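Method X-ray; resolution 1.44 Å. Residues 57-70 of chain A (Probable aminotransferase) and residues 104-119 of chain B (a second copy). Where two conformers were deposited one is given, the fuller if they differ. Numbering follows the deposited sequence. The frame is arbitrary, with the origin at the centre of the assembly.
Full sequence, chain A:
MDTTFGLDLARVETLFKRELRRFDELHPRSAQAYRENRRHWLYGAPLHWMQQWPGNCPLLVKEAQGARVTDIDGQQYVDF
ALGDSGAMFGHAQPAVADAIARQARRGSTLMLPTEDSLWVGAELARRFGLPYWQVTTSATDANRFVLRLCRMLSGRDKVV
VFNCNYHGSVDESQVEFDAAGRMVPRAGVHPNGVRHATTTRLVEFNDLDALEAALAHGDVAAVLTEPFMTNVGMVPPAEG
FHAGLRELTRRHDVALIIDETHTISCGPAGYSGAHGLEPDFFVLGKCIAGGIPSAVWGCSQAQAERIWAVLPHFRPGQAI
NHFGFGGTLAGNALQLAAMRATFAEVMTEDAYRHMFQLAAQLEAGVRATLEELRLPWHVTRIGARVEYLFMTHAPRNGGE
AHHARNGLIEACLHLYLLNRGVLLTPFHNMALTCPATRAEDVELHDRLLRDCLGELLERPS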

# COMPACT_ATOMS: atom_id res chain seq x y z
N CYS A 57 -21.35 -16.57 2.21
CA CYS A 57 -20.76 -15.31 2.70
C CYS A 57 -19.43 -15.60 3.36
O CYS A 57 -19.18 -16.73 3.77
CB CYS A 57 -21.69 -14.65 3.74
SG CYS A 57 -22.02 -15.69 5.21
N PRO A 58 -18.56 -14.56 3.49
CA PRO A 58 -17.36 -14.76 4.29
C PRO A 58 -17.71 -14.93 5.77
O PRO A 58 -18.66 -14.31 6.29
CB PRO A 58 -16.57 -13.46 4.10
CG PRO A 58 -17.55 -12.48 3.66
CD PRO A 58 -18.59 -13.21 2.89
N LEU A 59 -16.94 -15.78 6.45
CA LEU A 59 -17.06 -15.86 7.91
C LEU A 59 -16.62 -14.55 8.57
O LEU A 59 -15.63 -13.97 8.15
CB LEU A 59 -16.19 -16.99 8.42
CG LEU A 59 -16.42 -18.41 7.92
CD1 LEU A 59 -15.28 -19.29 8.42
CD2 LEU A 59 -17.78 -18.90 8.36
N LEU A 60 -17.33 -14.15 9.63
CA LEU A 60 -16.82 -13.10 10.53
C LEU A 60 -16.05 -13.78 11.67
O LEU A 60 -16.54 -14.70 12.33
CB LEU A 60 -17.88 -12.17 11.10
CG LEU A 60 -18.15 -10.89 10.28
CD1 LEU A 60 -18.87 -11.33 9.00
CD2 LEU A 60 -18.97 -9.88 11.04
N VAL A 61 -14.82 -13.33 11.84
CA VAL A 61 -13.95 -13.84 12.89
C VAL A 61 -14.18 -13.15 14.19
O VAL A 61 -14.19 -11.91 14.23
CB VAL A 61 -12.47 -13.75 12.45
CG1 VAL A 61 -11.51 -14.15 13.59
CG2 VAL A 61 -12.25 -14.58 11.19
N LYS A 62 -14.27 -13.94 15.26
CA LYS A 62 -14.28 -13.40 16.65
C LYS A 62 -12.89 -13.24 17.19
O LYS A 62 -12.52 -12.16 17.67
CB LYS A 62 -15.07 -14.35 17.55
CG LYS A 62 -15.22 -13.89 19.00
CD LYS A 62 -16.13 -14.83 19.78
CE LYS A 62 -15.42 -16.11 20.21
NZ LYS A 62 -16.37 -17.08 20.88
N GLU A 63 -12.11 -14.31 17.15
CA GLU A 63 -10.72 -14.25 17.60
C GLU A 63 -9.90 -15.35 16.98
O GLU A 63 -10.42 -16.38 16.51
CB GLU A 63 -10.62 -14.29 19.11
CG GLU A 63 -11.16 -15.55 19.70
CD GLU A 63 -11.17 -15.51 21.19
OE1 GLU A 63 -10.88 -14.44 21.78
OE2 GLU A 63 -11.45 -16.57 21.78
N ALA A 64 -8.59 -15.14 17.00
CA ALA A 64 -7.63 -16.09 16.43
C ALA A 64 -6.32 -16.00 17.14
O ALA A 64 -5.86 -14.89 17.49
CB ALA A 64 -7.42 -15.82 14.96
N GLN A 65 -5.66 -17.14 17.30
CA GLN A 65 -4.34 -17.20 17.96
C GLN A 65 -3.61 -18.40 17.41
O GLN A 65 -4.21 -19.49 17.30
CB GLN A 65 -4.47 -17.27 19.48
CG GLN A 65 -4.88 -15.96 20.18
CD GLN A 65 -6.40 -15.80 20.38
OE1 GLN A 65 -7.19 -16.77 20.26
NE2 GLN A 65 -6.84 -14.57 20.69
N GLY A 66 -2.37 -18.24 17.00
CA GLY A 66 -1.62 -19.37 16.40
C GLY A 66 -2.27 -19.82 15.11
O GLY A 66 -2.44 -19.03 14.22
N ALA A 67 -2.63 -21.11 15.05
CA ALA A 67 -3.36 -21.66 13.90
C ALA A 67 -4.84 -21.94 14.21
O ALA A 67 -5.47 -22.70 13.49
CB ALA A 67 -2.68 -22.94 13.38
N ARG A 68 -5.40 -21.32 15.24
CA ARG A 68 -6.79 -21.52 15.63
C ARG A 68 -7.59 -20.28 15.38
O ARG A 68 -7.16 -19.17 15.71
CB ARG A 68 -6.87 -21.91 17.12
CG ARG A 68 -6.30 -23.32 17.36
CD ARG A 68 -6.40 -23.80 18.82
NE ARG A 68 -7.74 -24.25 19.19
CZ ARG A 68 -8.12 -24.62 20.42
NH1 ARG A 68 -7.28 -24.60 21.46
NH2 ARG A 68 -9.37 -25.01 20.61
N VAL A 69 -8.75 -20.44 14.78
CA VAL A 69 -9.70 -19.33 14.52
C VAL A 69 -11.06 -19.71 15.10
O VAL A 69 -11.47 -20.85 14.91
CB VAL A 69 -9.81 -19.08 13.02
CG1 VAL A 69 -10.90 -18.05 12.67
CG2 VAL A 69 -8.47 -18.64 12.49
N THR A 70 -11.74 -18.77 15.73
CA THR A 70 -13.11 -18.94 16.16
C THR A 70 -13.96 -17.88 15.49
O THR A 70 -13.60 -16.70 15.52
CB THR A 70 -13.25 -18.83 17.69
OG1 THR A 70 -12.39 -19.76 18.34
CG2 THR A 70 -14.66 -19.05 18.13
N ALA B 104 -4.20 -6.92 17.55
CA ALA B 104 -3.03 -7.69 17.22
C ALA B 104 -3.01 -9.04 18.00
O ALA B 104 -2.60 -10.09 17.48
CB ALA B 104 -1.76 -6.88 17.47
N ARG B 105 -3.45 -8.99 19.23
CA ARG B 105 -3.49 -10.16 20.11
C ARG B 105 -4.63 -11.10 19.81
O ARG B 105 -4.65 -12.19 20.36
CB ARG B 105 -3.51 -9.71 21.58
CG ARG B 105 -2.22 -9.01 21.94
CD ARG B 105 -2.04 -8.64 23.40
NE ARG B 105 -0.67 -8.12 23.65
CZ ARG B 105 -0.38 -6.89 24.10
NH1 ARG B 105 -1.33 -5.99 24.39
NH2 ARG B 105 0.88 -6.56 24.31
N ARG B 106 -5.54 -10.73 18.91
CA ARG B 106 -6.62 -11.66 18.53
C ARG B 106 -6.83 -11.86 17.06
O ARG B 106 -7.87 -12.38 16.65
CB ARG B 106 -7.92 -11.25 19.20
CG ARG B 106 -8.52 -9.98 18.77
CD ARG B 106 -9.47 -9.42 19.88
NE ARG B 106 -10.68 -10.23 19.97
CZ ARG B 106 -11.36 -10.57 21.08
NH1 ARG B 106 -10.96 -10.20 22.30
NH2 ARG B 106 -12.45 -11.31 20.95
N GLY B 107 -5.79 -11.58 16.28
CA GLY B 107 -5.79 -11.82 14.86
C GLY B 107 -5.80 -10.54 14.07
O GLY B 107 -6.78 -9.80 14.09
N SER B 108 -4.70 -10.28 13.37
CA SER B 108 -4.56 -9.05 12.65
C SER B 108 -4.89 -9.17 11.17
O SER B 108 -5.40 -8.19 10.58
CB SER B 108 -3.17 -8.51 12.84
OG SER B 108 -2.24 -9.51 12.56
N THR B 109 -4.63 -10.33 10.55
CA THR B 109 -4.97 -10.48 9.13
C THR B 109 -5.39 -11.92 8.83
O THR B 109 -4.59 -12.85 8.93
CB THR B 109 -3.87 -9.91 8.20
OG1 THR B 109 -4.41 -9.62 6.91
CG2 THR B 109 -2.61 -10.77 8.11
N LEU B 110 -6.66 -12.06 8.45
CA LEU B 110 -7.31 -13.36 8.31
C LEU B 110 -7.91 -13.60 6.93
O LEU B 110 -8.47 -14.67 6.67
CB LEU B 110 -8.42 -13.47 9.37
CG LEU B 110 -7.87 -13.47 10.80
CD1 LEU B 110 -8.57 -12.34 11.56
CD2 LEU B 110 -8.08 -14.87 11.36
N MET B 111 -7.82 -12.61 6.04
CA MET B 111 -8.52 -12.60 4.76
C MET B 111 -10.03 -12.70 4.98
O MET B 111 -10.78 -13.12 4.11
CB MET B 111 -7.98 -13.67 3.80
CG MET B 111 -8.48 -13.66 2.35
SD MET B 111 -8.54 -12.05 1.60
CE MET B 111 -6.79 -11.64 1.51
N LEU B 112 -10.48 -12.19 6.14
CA LEU B 112 -11.87 -12.26 6.56
C LEU B 112 -12.25 -11.01 7.34
O LEU B 112 -11.38 -10.35 7.94
CB LEU B 112 -12.10 -13.47 7.47
CG LEU B 112 -12.00 -14.84 6.78
CD1 LEU B 112 -11.89 -15.96 7.81
CD2 LEU B 112 -13.21 -15.07 5.88
N PRO B 113 -13.54 -10.68 7.32
CA PRO B 113 -14.05 -9.57 8.15
C PRO B 113 -14.17 -9.95 9.62
O PRO B 113 -14.20 -11.14 9.98
CB PRO B 113 -15.44 -9.28 7.53
CG PRO B 113 -15.86 -10.66 7.07
CD PRO B 113 -14.61 -11.34 6.56
N THR B 114 -14.32 -8.94 10.46
CA THR B 114 -14.67 -9.01 11.86
C THR B 114 -15.89 -8.15 12.14
O THR B 114 -16.37 -7.42 11.27
CB THR B 114 -13.51 -8.55 12.72
OG1 THR B 114 -13.31 -7.15 12.50
CG2 THR B 114 -12.24 -9.33 12.43
N GLU B 115 -16.36 -8.17 13.39
CA GLU B 115 -17.51 -7.37 13.72
C GLU B 115 -17.25 -5.89 13.54
O GLU B 115 -18.19 -5.12 13.31
CB GLU B 115 -18.00 -7.69 15.15
CG GLU B 115 -18.70 -9.07 15.19
CD GLU B 115 -19.03 -9.55 16.56
OE1 GLU B 115 -18.18 -9.43 17.47
OE2 GLU B 115 -20.14 -10.09 16.72
N ASP B 116 -15.99 -5.46 13.64
CA ASP B 116 -15.70 -4.04 13.47
C ASP B 116 -16.11 -3.56 12.08
O ASP B 116 -16.42 -2.38 11.90
CB ASP B 116 -14.21 -3.77 13.68
CG ASP B 116 -13.78 -3.89 15.15
OD1 ASP B 116 -14.63 -3.69 16.05
OD2 ASP B 116 -12.55 -4.13 15.41
N SER B 117 -16.07 -4.44 11.07
CA SER B 117 -16.52 -4.04 9.74
C SER B 117 -17.97 -3.58 9.66
O SER B 117 -18.31 -2.71 8.86
CB SER B 117 -16.29 -5.12 8.71
OG SER B 117 -17.09 -6.27 8.90
N LEU B 118 -18.81 -4.16 10.50
CA LEU B 118 -20.23 -3.80 10.54
C LEU B 118 -20.36 -2.33 10.96
O LEU B 118 -21.02 -1.53 10.28
CB LEU B 118 -21.00 -4.71 11.50
CG LEU B 118 -21.12 -6.19 11.01
CD1 LEU B 118 -21.44 -7.10 12.18
CD2 LEU B 118 -22.17 -6.31 9.93
N TRP B 119 -19.71 -1.97 12.06
CA TRP B 119 -19.79 -0.61 12.56
C TRP B 119 -19.14 0.38 11.64
O TRP B 119 -19.70 1.45 11.36
CB TRP B 119 -19.17 -0.56 13.96
CG TRP B 119 -19.46 0.74 14.65
CD1 TRP B 119 -20.52 1.03 15.48
CD2 TRP B 119 -18.72 1.98 14.48
NE1 TRP B 119 -20.45 2.36 15.85
CE2 TRP B 119 -19.36 2.95 15.26
CE3 TRP B 119 -17.59 2.34 13.76
CZ2 TRP B 119 -18.91 4.27 15.31
CZ3 TRP B 119 -17.13 3.60 13.82
CH2 TRP B 119 -17.77 4.56 14.60
O HOH W 1 -15.45 -9.87 15.47
O HOH W 2 -10.71 -11.05 15.84

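What fills the apolar centre of this contact? Val A61 packs against two leucines of the other copy: its CG2 lies 3.7 Å from Leu B112 CD1, and its CG1 lies 4.0 Å from Leu B110 CD1. Leu B110 points toward the hairpin, and its CD2 also lies 3.8 Å from Ala A64 CB and 4.0 Å from Val A69 CG2, so both strands of the hairpin touch it.

How does the apolar packing continue ahead of the strand? Pro B113 takes it over. Pro B113 CG is 3.6 Å from Leu A60 CD1, and Pro B113 CD is 3.8 Å from Pro A58 CB. Leu A59 O, 3.2 Å from Pro B113 CD, is buried by the contact and has no polar partner in the model.

Which backbone bonds hold the chains in register? Val A61 N donates to Pro B113 O at 2.9 Å and nearly straight, 168° at the hydrogen. Further along, Ala A64 N donates to Arg B106 O, also at 2.9 Å but more bent, at 133°. Next to that bond Gly B107 leaves no room for a side chain: an ideal CB would lie 3.2 Å from Ala A64 CB, and its backbone angles by themselves call for glycine.

What happens at the polar edge? Arg B106 NH2 makes a weak hydrogen bond to Lys A62 O at 3.4 Å, near the guanidinium plane. Glu A63 OE1 lies over one face of that group, 3.6 Å from Arg B106 NH2, a salt bridge of charges alone because no N-H points at the oxygen. Gln A65 NE2 donates to Arg B105 O at 3.3 Å. Two waters bridge the chains: one donates to Val A61 O and accepts from Glu B115 N, while the other donates to both Lys A62 O and Arg B106 O.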